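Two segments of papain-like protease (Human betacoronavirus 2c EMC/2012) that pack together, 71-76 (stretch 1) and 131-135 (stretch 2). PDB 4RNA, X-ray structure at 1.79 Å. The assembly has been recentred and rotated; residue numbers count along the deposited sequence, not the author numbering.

Stretch 1, residues 71-76: KELYGP
Stretch 2 131-135: VIPAL

The apolar centre of this contact is the methyl group of Ala134. Its CA-to-CB bond points toward stretch 1. Leu73 CD1 lies 3.6 Å from Ala134 CB, and Tyr74 CE1 lies 3.4 Å from the same CB. The methyl meets the Tyr74 ring obliquely.

Leu73 has chi1 t (168°) and chi2 p (61°). Its CA-to-CB bond points sideways, but the end of the side chain comes nearer to stretch 2. Tyr74 has chi1 m (-64°) and chi2 -71°. Its CA-to-CB bond points away, and the ring reaches back. Leu73 CD1 also approaches Pro133 CB, at 4.2 Å. The CA-to-CB bond of Pro133 points toward stretch 1, and its ring pucker is C-gamma exo.

Two helix ends meet here. Residues 71-74 close a helix that begins earlier in the chain. Residues 133-135 open one that continues later, with Ile132 at the N-cap position. The nearest CA atoms across the contact are those of Leu73 and Pro133, 5.2 Å apart.

Ile132 (phi/psi -91/123, chi1 m, chi2 t) packs its CG2 methyl against backbone. Ile132 CG2 is 3.2 Å from Leu73 O and 3.6 Å from Tyr74 O. Pro133 CG is 3.4 Å from Glu72 O.

Tyr74 has phi/psi -108/-4. Gly75 then leaves helical geometry at 74/-178. A CB at these angles would be jammed against the carbonyl O of Tyr74, so the backbone calls for glycine. Gly75 N makes a weak hydrogen bond to Lys71 O at 2.8 Å.

The polar link is a single hydrogen bond between the stretches. Ala134 N donates to Leu73 O at 2.9 Å, with an N-H...O angle of 153°. Pro133 N has no hydrogen to donate and lies 3.6 Å from Leu73 O. The contact buries 259 Å², both sides summed.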

# COMPACT_ATOMS: atom_id res chain seq x y z
N LYS A 71 -5.88 -12.26 -11.53
CA LYS A 71 -4.47 -11.92 -11.77
C LYS A 71 -4.25 -11.35 -13.18
O LYS A 71 -3.46 -10.43 -13.38
CB LYS A 71 -3.54 -13.12 -11.55
CG LYS A 71 -3.51 -13.65 -10.12
CD LYS A 71 -2.38 -14.65 -9.92
CE LYS A 71 -2.51 -15.87 -10.84
NZ LYS A 71 -3.25 -17.03 -10.23
N GLU A 72 -4.96 -11.89 -14.17
CA GLU A 72 -4.76 -11.42 -15.52
C GLU A 72 -5.25 -9.98 -15.72
O GLU A 72 -4.67 -9.25 -16.45
CB GLU A 72 -5.41 -12.36 -16.53
CG GLU A 72 -4.67 -13.67 -16.71
CD GLU A 72 -5.45 -14.68 -17.54
OE1 GLU A 72 -6.52 -14.33 -18.11
OE2 GLU A 72 -5.01 -15.84 -17.63
N LEU A 73 -6.31 -9.57 -15.04
CA LEU A 73 -6.85 -8.26 -15.26
C LEU A 73 -6.23 -7.23 -14.28
O LEU A 73 -5.97 -6.09 -14.63
CB LEU A 73 -8.35 -8.33 -15.07
CG LEU A 73 -9.15 -7.02 -14.97
CD1 LEU A 73 -9.04 -6.15 -16.21
CD2 LEU A 73 -10.63 -7.33 -14.69
N TYR A 74 -6.02 -7.64 -13.05
CA TYR A 74 -5.55 -6.77 -12.02
C TYR A 74 -4.14 -6.95 -11.58
O TYR A 74 -3.66 -6.13 -10.81
CB TYR A 74 -6.42 -6.91 -10.79
CG TYR A 74 -7.84 -6.48 -11.04
CD1 TYR A 74 -8.14 -5.13 -11.22
CD2 TYR A 74 -8.90 -7.43 -11.09
CE1 TYR A 74 -9.43 -4.76 -11.48
CE2 TYR A 74 -10.20 -7.03 -11.30
CZ TYR A 74 -10.46 -5.69 -11.48
OH TYR A 74 -11.75 -5.21 -11.71
N GLY A 75 -3.42 -7.94 -12.09
CA GLY A 75 -2.16 -8.25 -11.45
C GLY A 75 -2.29 -8.97 -10.11
O GLY A 75 -3.41 -9.24 -9.66
N PRO A 76 -1.16 -9.26 -9.43
CA PRO A 76 -1.29 -9.88 -8.09
C PRO A 76 -1.75 -8.81 -7.09
O PRO A 76 -1.20 -7.70 -7.01
CB PRO A 76 0.13 -10.38 -7.78
CG PRO A 76 1.04 -9.50 -8.59
CD PRO A 76 0.26 -9.04 -9.81
N VAL A 131 0.99 -1.58 -17.30
CA VAL A 131 1.23 -2.98 -17.64
C VAL A 131 0.08 -3.80 -17.07
O VAL A 131 -0.11 -4.92 -17.45
CB VAL A 131 2.60 -3.52 -17.15
CG1 VAL A 131 3.73 -2.66 -17.69
CG2 VAL A 131 2.67 -3.62 -15.62
N ILE A 132 -0.71 -3.22 -16.18
CA ILE A 132 -1.93 -3.92 -15.66
C ILE A 132 -3.16 -3.58 -16.55
O ILE A 132 -3.50 -2.40 -16.71
CB ILE A 132 -2.24 -3.49 -14.20
CG1 ILE A 132 -1.12 -3.98 -13.26
CG2 ILE A 132 -3.59 -4.08 -13.76
CD1 ILE A 132 -1.04 -3.26 -11.90
N PRO A 133 -3.84 -4.60 -17.13
CA PRO A 133 -4.95 -4.25 -18.03
C PRO A 133 -6.05 -3.41 -17.43
O PRO A 133 -6.56 -2.51 -18.10
CB PRO A 133 -5.48 -5.62 -18.46
CG PRO A 133 -4.25 -6.50 -18.45
CD PRO A 133 -3.37 -6.01 -17.33
N ALA A 134 -6.44 -3.68 -16.17
CA ALA A 134 -7.53 -2.88 -15.63
C ALA A 134 -7.15 -1.43 -15.56
O ALA A 134 -7.99 -0.55 -15.79
CB ALA A 134 -7.91 -3.39 -14.24
N LEU A 135 -5.90 -1.16 -15.15
CA LEU A 135 -5.44 0.24 -15.04
C LEU A 135 -5.34 0.92 -16.40
O LEU A 135 -5.72 2.03 -16.55
CB LEU A 135 -4.07 0.33 -14.37
CG LEU A 135 -4.03 0.77 -12.94
CD1 LEU A 135 -2.56 0.75 -12.44
CD2 LEU A 135 -4.75 2.11 -12.73